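Side-chain contacts in alpha-14 giardin (Giardia lamblia, PDB 3CHJ), which binds calcium as an annexin, probably binds phosphatidylserine, and may link the phospholipid bilayer to the underlying axoneme as a calcium-regulated structural element: residues A[80-85]-A[273-278]; A[105-110]-A[269-274]. All blocks are in the same frame, centred on the assembly; numbering follows the deposited sequence.

Interaction 1 (A[80-85]-A[273-278]); sequences KPRAQL and FRECKG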
ATOM      1  N   LYS A  80      -0.861  10.105  10.909  1.00 18.89           N
ATOM      2  CA  LYS A  80      -0.394  11.022   9.868  1.00 19.66           C
ATOM      3  C   LYS A  80      -1.453  11.143   8.794  1.00 19.03           C
ATOM      4  O   LYS A  80      -2.123  10.169   8.485  1.00 18.60           O
ATOM      5  CB  LYS A  80       0.865  10.453   9.189  1.00 20.68           C
ATOM      6  CG  LYS A  80       2.119  10.698   9.946  1.00 23.57           C
ATOM      7  CD  LYS A  80       3.265   9.923   9.389  1.00 29.42           C
ATOM      8  CE  LYS A  80       4.379   9.927  10.411  1.00 31.35           C
ATOM      9  NZ  LYS A  80       4.783  11.306  10.801  1.00 36.92           N
ATOM     10  N   PRO A  81      -1.564  12.327   8.168  1.00 19.38           N
ATOM     11  CA  PRO A  81      -2.343  12.343   6.938  1.00 18.97           C
ATOM     12  C   PRO A  81      -1.717  11.411   5.879  1.00 18.38           C
ATOM     13  O   PRO A  81      -0.498  11.289   5.810  1.00 17.95           O
ATOM     14  CB  PRO A  81      -2.228  13.802   6.476  1.00 19.40           C
ATOM     15  CG  PRO A  81      -1.861  14.563   7.704  1.00 20.08           C
ATOM     16  CD  PRO A  81      -1.001  13.650   8.497  1.00 19.85           C
ATOM     17  N   ARG A  82      -2.565  10.800   5.062  1.00 18.74           N
ATOM     18  CA  ARG A  82      -2.159   9.836   4.025  1.00 19.02           C
ATOM     19  C   ARG A  82      -1.025  10.336   3.125  1.00 17.96           C
ATOM     20  O   ARG A  82      -0.002   9.661   2.932  1.00 15.15           O
ATOM     21  CB  ARG A  82      -3.386   9.497   3.178  1.00 20.45           C
ATOM     22  CG  ARG A  82      -3.113   8.758   1.887  1.00 24.14           C
ATOM     23  CD  ARG A  82      -4.413   8.523   1.126  1.00 27.79           C
ATOM     24  NE  ARG A  82      -4.336   7.311   0.311  1.00 28.65           N
ATOM     25  CZ  ARG A  82      -4.152   6.096   0.824  1.00 29.45           C
ATOM     26  NH1 ARG A  82      -4.024   5.944   2.135  1.00 30.14           N
ATOM     27  NH2 ARG A  82      -4.084   5.038   0.035  1.00 30.35           N
ATOM     28  N   ALA A  83      -1.215  11.522   2.557  1.00 17.15           N
ATOM     29  CA  ALA A  83      -0.245  12.064   1.612  1.00 16.70           C
ATOM     30  C   ALA A  83       1.122  12.224   2.268  1.00 15.50           C
ATOM     31  O   ALA A  83       2.150  11.951   1.647  1.00 15.39           O
ATOM     32  CB  ALA A  83      -0.741  13.387   1.043  1.00 16.39           C
ATOM     33  N   GLN A  84       1.133  12.678   3.518  1.00 15.58           N
ATOM     34  CA  GLN A  84       2.368  12.831   4.276  1.00 15.60           C
ATOM     35  C   GLN A  84       3.061  11.475   4.479  1.00 13.40           C
ATOM     36  O   GLN A  84       4.259  11.329   4.237  1.00 14.46           O
ATOM     37  CB  GLN A  84       2.061  13.464   5.638  1.00 15.89           C
ATOM     38  CG  GLN A  84       3.302  13.815   6.417  1.00 22.18           C
ATOM     39  CD  GLN A  84       3.966  15.080   5.899  1.00 29.46           C
ATOM     40  OE1 GLN A  84       3.295  16.011   5.439  1.00 33.31           O
ATOM     41  NE2 GLN A  84       5.290  15.123   5.977  1.00 33.16           N
ATOM     42  N   LEU A  85       2.276  10.488   4.905  1.00 13.49           N
ATOM     43  CA  LEU A  85       2.771   9.150   5.083  1.00 12.23           C
ATOM     44  C   LEU A  85       3.409   8.637   3.779  1.00 11.77           C
ATOM     45  O   LEU A  85       4.537   8.122   3.816  1.00 10.76           O
ATOM     46  CB  LEU A  85       1.645   8.224   5.556  1.00 12.16           C
ATOM     47  CG  LEU A  85       2.032   6.750   5.592  1.00 14.03           C
ATOM     48  CD1 LEU A  85       3.097   6.524   6.648  1.00 13.85           C
ATOM     49  CD2 LEU A  85       0.791   5.903   5.832  1.00 14.86           C
ATOM     50  N   PHE A 273      -5.782   0.336   5.574  1.00 11.14           N
ATOM     51  CA  PHE A 273      -6.803  -0.234   6.465  1.00 11.84           C
ATOM     52  C   PHE A 273      -8.141   0.512   6.417  1.00 12.88           C
ATOM     53  O   PHE A 273      -9.201  -0.099   6.550  1.00 14.32           O
ATOM     54  CB  PHE A 273      -6.280  -0.366   7.905  1.00 11.54           C
ATOM     55  CG  PHE A 273      -6.441   0.877   8.735  1.00 12.45           C
ATOM     56  CD1 PHE A 273      -7.552   1.039   9.560  1.00 13.33           C
ATOM     57  CD2 PHE A 273      -5.462   1.869   8.729  1.00 12.02           C
ATOM     58  CE1 PHE A 273      -7.705   2.180  10.348  1.00 13.56           C
ATOM     59  CE2 PHE A 273      -5.617   3.025   9.521  1.00 12.77           C
ATOM     60  CZ  PHE A 273      -6.750   3.157  10.340  1.00 12.76           C
ATOM     61  N   ARG A 274      -8.089   1.824   6.210  1.00 14.18           N
ATOM     62  CA  ARG A 274      -9.308   2.628   6.338  1.00 15.70           C
ATOM     63  C   ARG A 274     -10.216   2.447   5.110  1.00 16.96           C
ATOM     64  O   ARG A 274     -11.443   2.394   5.225  1.00 18.43           O
ATOM     65  CB  ARG A 274      -8.922   4.090   6.543  1.00 15.87           C
ATOM     66  CG  ARG A 274      -9.915   4.868   7.373  1.00 20.95           C
ATOM     67  CD  ARG A 274      -9.394   6.272   7.627  1.00 22.95           C
ATOM     68  NE  ARG A 274      -8.297   6.390   8.607  1.00 23.77           N
ATOM     69  CZ  ARG A 274      -8.490   6.620   9.913  1.00 26.02           C
ATOM     70  NH1 ARG A 274      -9.728   6.695  10.420  1.00 23.34           N
ATOM     71  NH2 ARG A 274      -7.453   6.771  10.730  1.00 27.80           N
ATOM     72  N   GLU A 275      -9.603   2.295   3.946  1.00 16.51           N
ATOM     73  CA  GLU A 275     -10.355   2.195   2.696  1.00 17.81           C
ATOM     74  C   GLU A 275     -10.682   0.736   2.323  1.00 17.53           C
ATOM     75  O   GLU A 275     -11.775   0.436   1.802  1.00 19.43           O
ATOM     76  CB  GLU A 275      -9.561   2.869   1.566  1.00 18.34           C
ATOM     77  CG  GLU A 275      -9.191   4.343   1.812  1.00 23.25           C
ATOM     78  CD  GLU A 275      -7.964   4.608   2.728  1.00 25.68           C
ATOM     79  OE1 GLU A 275      -7.820   5.808   3.087  1.00 28.17           O
ATOM     80  OE2 GLU A 275      -7.152   3.689   3.080  1.00 20.38           O
ATOM     81  N   CYS A 276      -9.760  -0.173   2.609  1.00 16.51           N
ATOM     82  CA  CYS A 276      -9.840  -1.532   2.080  1.00 16.12           C
ATOM     83  C   CYS A 276     -10.490  -2.511   3.063  1.00 16.48           C
ATOM     84  O   CYS A 276      -9.883  -3.518   3.463  1.00 15.91           O
ATOM     85  CB  CYS A 276      -8.448  -2.026   1.669  1.00 15.48           C
ATOM     86  SG  CYS A 276      -7.733  -1.143   0.234  1.00 17.08           S
ATOM     87  N   LYS A 277     -11.742  -2.236   3.392  1.00 16.51           N
ATOM     88  CA  LYS A 277     -12.462  -2.994   4.408  1.00 17.41           C
ATOM     89  C   LYS A 277     -12.656  -4.464   4.068  1.00 17.12           C
ATOM     90  O   LYS A 277     -12.706  -5.308   4.972  1.00 17.57           O
ATOM     91  CB  LYS A 277     -13.801  -2.329   4.715  1.00 18.61           C
ATOM     92  CG  LYS A 277     -13.622  -0.933   5.296  1.00 22.47           C
ATOM     93  CD  LYS A 277     -14.946  -0.329   5.735  1.00 28.54           C
ATOM     94  CE  LYS A 277     -14.744   1.129   6.160  1.00 31.56           C
ATOM     95  NZ  LYS A 277     -15.863   1.625   7.013  1.00 34.43           N
ATOM     96  N   GLY A 278     -12.722  -4.781   2.777  1.00 16.56           N
ATOM     97  CA  GLY A 278     -12.912  -6.171   2.387  1.00 15.86           C
ATOM     98  C   GLY A 278     -11.659  -7.036   2.424  1.00 15.10           C
ATOM     99  O   GLY A 278     -11.704  -8.208   2.041  1.00 15.04           O
TER

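Interaction 2 (A[105-110]-A[269-274]); sequences VDVLLT and TAMHFR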
ATOM      1  N   VAL A 105       7.608   0.082  -4.745  1.00  9.92           N
ATOM      2  CA  VAL A 105       6.558  -0.665  -5.457  1.00 10.19           C
ATOM      3  C   VAL A 105       5.235  -0.658  -4.684  1.00 10.16           C
ATOM      4  O   VAL A 105       4.179  -0.320  -5.246  1.00  9.97           O
ATOM      5  CB  VAL A 105       7.046  -2.086  -5.771  1.00  9.48           C
ATOM      6  CG1 VAL A 105       5.899  -3.003  -6.307  1.00 11.04           C
ATOM      7  CG2 VAL A 105       8.206  -1.983  -6.798  1.00 10.61           C
ATOM      8  N   ASP A 106       5.304  -0.961  -3.391  1.00  9.13           N
ATOM      9  CA  ASP A 106       4.095  -1.031  -2.568  1.00  9.43           C
ATOM     10  C   ASP A 106       3.353   0.291  -2.570  1.00 10.69           C
ATOM     11  O   ASP A 106       2.111   0.312  -2.574  1.00 11.35           O
ATOM     12  CB  ASP A 106       4.448  -1.348  -1.115  1.00  9.11           C
ATOM     13  CG  ASP A 106       4.851  -2.800  -0.896  1.00 11.45           C
ATOM     14  OD1 ASP A 106       4.675  -3.670  -1.795  1.00 10.95           O
ATOM     15  OD2 ASP A 106       5.337  -3.057   0.227  1.00 12.73           O
ATOM     16  N   VAL A 107       4.101   1.390  -2.524  1.00 10.56           N
ATOM     17  CA  VAL A 107       3.484   2.714  -2.417  1.00 11.44           C
ATOM     18  C   VAL A 107       2.935   3.150  -3.761  1.00 12.04           C
ATOM     19  O   VAL A 107       1.741   3.454  -3.898  1.00 13.17           O
ATOM     20  CB  VAL A 107       4.487   3.758  -1.890  1.00 11.48           C
ATOM     21  CG1 VAL A 107       3.900   5.167  -1.998  1.00 13.99           C
ATOM     22  CG2 VAL A 107       4.873   3.429  -0.442  1.00 12.08           C
ATOM     23  N   LEU A 108       3.789   3.181  -4.770  1.00 12.00           N
ATOM     24  CA  LEU A 108       3.410   3.833  -6.020  1.00 11.88           C
ATOM     25  C   LEU A 108       2.306   3.105  -6.759  1.00 12.61           C
ATOM     26  O   LEU A 108       1.532   3.748  -7.483  1.00 12.93           O
ATOM     27  CB  LEU A 108       4.631   4.042  -6.903  1.00 12.08           C
ATOM     28  CG  LEU A 108       5.531   5.149  -6.361  1.00 12.98           C
ATOM     29  CD1 LEU A 108       6.900   5.124  -7.035  1.00 14.98           C
ATOM     30  CD2 LEU A 108       4.842   6.531  -6.571  1.00 15.08           C
ATOM     31  N   LEU A 109       2.219   1.784  -6.576  1.00 11.94           N
ATOM     32  CA  LEU A 109       1.278   0.978  -7.370  1.00 12.44           C
ATOM     33  C   LEU A 109      -0.078   0.796  -6.699  1.00 14.15           C
ATOM     34  O   LEU A 109      -0.955   0.135  -7.258  1.00 15.21           O
ATOM     35  CB  LEU A 109       1.864  -0.372  -7.768  1.00 12.43           C
ATOM     36  CG  LEU A 109       3.139  -0.279  -8.606  1.00 10.35           C
ATOM     37  CD1 LEU A 109       3.587  -1.693  -8.990  1.00 11.71           C
ATOM     38  CD2 LEU A 109       2.886   0.594  -9.836  1.00 11.43           C
ATOM     39  N   THR A 110      -0.248   1.377  -5.517  1.00 13.75           N
ATOM     40  CA  THR A 110      -1.507   1.139  -4.775  1.00 14.71           C
ATOM     41  C   THR A 110      -2.182   2.427  -4.347  1.00 15.64           C
ATOM     42  O   THR A 110      -2.993   2.432  -3.410  1.00 16.72           O
ATOM     43  CB  THR A 110      -1.325   0.244  -3.556  1.00 14.67           C
ATOM     44  OG1 THR A 110      -0.524   0.936  -2.585  1.00 14.31           O
ATOM     45  CG2 THR A 110      -0.699  -1.100  -3.923  1.00 14.62           C
ATOM     46  N   THR A 269      -0.682  -1.861   6.090  1.00  9.38           N
ATOM     47  CA  THR A 269      -1.790  -1.654   7.010  1.00  9.71           C
ATOM     48  C   THR A 269      -2.108  -0.146   7.133  1.00  9.97           C
ATOM     49  O   THR A 269      -3.252   0.268   6.946  1.00 10.53           O
ATOM     50  CB  THR A 269      -1.484  -2.306   8.377  1.00 10.17           C
ATOM     51  OG1 THR A 269      -1.235  -3.704   8.161  1.00 10.89           O
ATOM     52  CG2 THR A 269      -2.654  -2.089   9.350  1.00 11.88           C
ATOM     53  N   ALA A 270      -1.111   0.685   7.418  1.00 10.44           N
ATOM     54  CA  ALA A 270      -1.353   2.131   7.571  1.00 10.62           C
ATOM     55  C   ALA A 270      -1.896   2.788   6.289  1.00 10.98           C
ATOM     56  O   ALA A 270      -2.797   3.637   6.367  1.00 10.80           O
ATOM     57  CB  ALA A 270      -0.062   2.818   8.030  1.00 10.60           C
ATOM     58  N   MET A 271      -1.388   2.355   5.130  1.00 11.13           N
ATOM     59  CA  MET A 271      -1.850   2.938   3.854  1.00 12.09           C
ATOM     60  C   MET A 271      -3.283   2.568   3.537  1.00 11.82           C
ATOM     61  O   MET A 271      -3.998   3.355   2.898  1.00 12.07           O
ATOM     62  CB  MET A 271      -0.954   2.542   2.674  1.00 11.52           C
ATOM     63  CG  MET A 271       0.409   3.174   2.722  1.00 13.56           C
ATOM     64  SD  MET A 271       1.306   2.908   1.182  1.00 14.71           S
ATOM     65  CE  MET A 271       1.789   1.200   1.317  1.00 16.38           C
ATOM     66  N   HIS A 272      -3.716   1.373   3.952  1.00 10.37           N
ATOM     67  CA  HIS A 272      -4.907   0.783   3.337  1.00 11.45           C
ATOM     68  C   HIS A 272      -6.016   0.344   4.260  1.00 11.13           C
ATOM     69  O   HIS A 272      -7.090   0.011   3.791  1.00 10.96           O
ATOM     70  CB  HIS A 272      -4.484  -0.370   2.424  1.00 11.13           C
ATOM     71  CG  HIS A 272      -3.656   0.083   1.271  1.00 12.78           C
ATOM     72  ND1 HIS A 272      -2.411  -0.436   0.983  1.00 16.96           N
ATOM     73  CD2 HIS A 272      -3.881   1.058   0.364  1.00 12.95           C
ATOM     74  CE1 HIS A 272      -1.923   0.182  -0.081  1.00 12.88           C
ATOM     75  NE2 HIS A 272      -2.787   1.095  -0.469  1.00 17.47           N
ATOM     76  N   PHE A 273      -5.782   0.336   5.574  1.00 11.14           N
ATOM     77  CA  PHE A 273      -6.803  -0.234   6.465  1.00 11.84           C
ATOM     78  C   PHE A 273      -8.141   0.512   6.417  1.00 12.88           C
ATOM     79  O   PHE A 273      -9.201  -0.099   6.550  1.00 14.32           O
ATOM     80  CB  PHE A 273      -6.280  -0.366   7.905  1.00 11.54           C
ATOM     81  CG  PHE A 273      -6.441   0.877   8.735  1.00 12.45           C
ATOM     82  CD1 PHE A 273      -7.552   1.039   9.560  1.00 13.33           C
ATOM     83  CD2 PHE A 273      -5.462   1.869   8.729  1.00 12.02           C
ATOM     84  CE1 PHE A 273      -7.705   2.180  10.348  1.00 13.56           C
ATOM     85  CE2 PHE A 273      -5.617   3.025   9.521  1.00 12.77           C
ATOM     86  CZ  PHE A 273      -6.750   3.157  10.340  1.00 12.76           C
ATOM     87  N   ARG A 274      -8.089   1.824   6.210  1.00 14.18           N
ATOM     88  CA  ARG A 274      -9.308   2.628   6.338  1.00 15.70           C
ATOM     89  C   ARG A 274     -10.216   2.447   5.110  1.00 16.96           C
ATOM     90  O   ARG A 274     -11.443   2.394   5.225  1.00 18.43           O
ATOM     91  CB  ARG A 274      -8.922   4.090   6.543  1.00 15.87           C
ATOM     92  CG  ARG A 274      -9.915   4.868   7.373  1.00 20.95           C
ATOM     93  CD  ARG A 274      -9.394   6.272   7.627  1.00 22.95           C
ATOM     94  NE  ARG A 274      -8.297   6.390   8.607  1.00 23.77           N
ATOM     95  CZ  ARG A 274      -8.490   6.620   9.913  1.00 26.02           C
ATOM     96  NH1 ARG A 274      -9.728   6.695  10.420  1.00 23.34           N
ATOM     97  NH2 ARG A 274      -7.453   6.771  10.730  1.00 27.80           N
TER

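Interaction 1 (A[80-85]-A[273-278])
R82, in the first turn of helix 82-94, meets E275 of the loop that joins helices 262-272 and 279-287, charge to charge. The arginine side chain starts out straight: CG is anti to the backbone N (chi1 167°) and the chain stays extended as far as NE, beyond which the guanidinium is turned aside, so that one of its faces is presented to the carboxylate. E275 answers with a bent chain, folded at chi2 (80°), which turns its carboxylate back toward the arginine. The two flat groups do not lie in one plane, as they would in a bidentate pair, but are turned 50° against each other. OE1 of E275 sits over one face of the guanidinium, 3.9 Å from NH1 of R82, and OE2 of E275 is almost as near to the same NH1, at 4.0 Å. OE1 lies well out of the guanidinium plane, with no N-H directed at it, and the pair is a long salt bridge held by charge alone. NH1 hydrogen-bonds to the carbonyl oxygen of M271 in helix 262-272, while E115 of helix 113-127 also touches the R82 side chain. With few atoms touching and the glutamate exposed, the attraction is probably weakened by solvent; what the chemistry implies is a diffuse electrostatic tie at the surface, supplementing an arginine probably oriented in good part by its bond to the M271 carbonyl.

Interaction 2 (A[105-110]-A[269-274])
H272 meets T110 with the edge of its imidazole ring, the two side chains crossing at about a right angle. The threonine hydroxyl lies in the ring plane beside the CE1-NE2 edge, with OG1 of T110 3.0 Å from CE1 and 3.1 Å from NE2 of H272, and CB of T110 touches the same two ring atoms. The hydrogen bond across the contact goes to the backbone: NE2 of H272 donates to O of T110 over 3.2 Å, with an N-H...O angle of 155°. That carbonyl oxygen is 17° out of the ring plane, and the donor in turn is tilted from the carbonyl plane, which makes the bond serviceable but not ideal. T110 is itself anchored. With OG1 placed between its own backbone N and carbonyl carbon (chi1 67°), the hydroxyl donates to O of D106, 2.7 Å away, and so ties the residues that follow helix 101-108 back onto its last turn. CB of M271 covers one face of the imidazole, 3.7 Å above the ring centre. Farther along, SD of M271 packs on CG2 of V107 at 4.0 Å, and the bend at chi3 lays CE beside O of D106. L86 of helix 82-94 touches both V107 and M271. The D106 carboxylate forms salt bridges with R264 and R267 of helix 262-272 and a hydrogen bond with Y231. The chemistry thus satisfies a buried imidazole N-H with a carbonyl beyond a helix end, while charged and apolar contacts also join the two helices.

Overall arrangement
Both contacts converge on the end of helix 262-272 and the loop after it; their segments overlap at F273 and R274, though the touching residues differ, and their centres are only 7 Å apart. Interaction 2 is buried, about 1 Å from the centre of the chain, whereas interaction 1 lies toward the surface, 9 Å from that centre. They touch directly: NH1 of R82 is 2.7 Å from O of M271, a probable hydrogen bond, and CD2 of L85 packs on CB of A270 at 3.9 Å. Consecutive helices 82-94 and 101-108 thus grip the same part of the fourth annexin repeat. The calcium ion, bound by A175, T178, G180, E185 and E224, has no ligand in either contact.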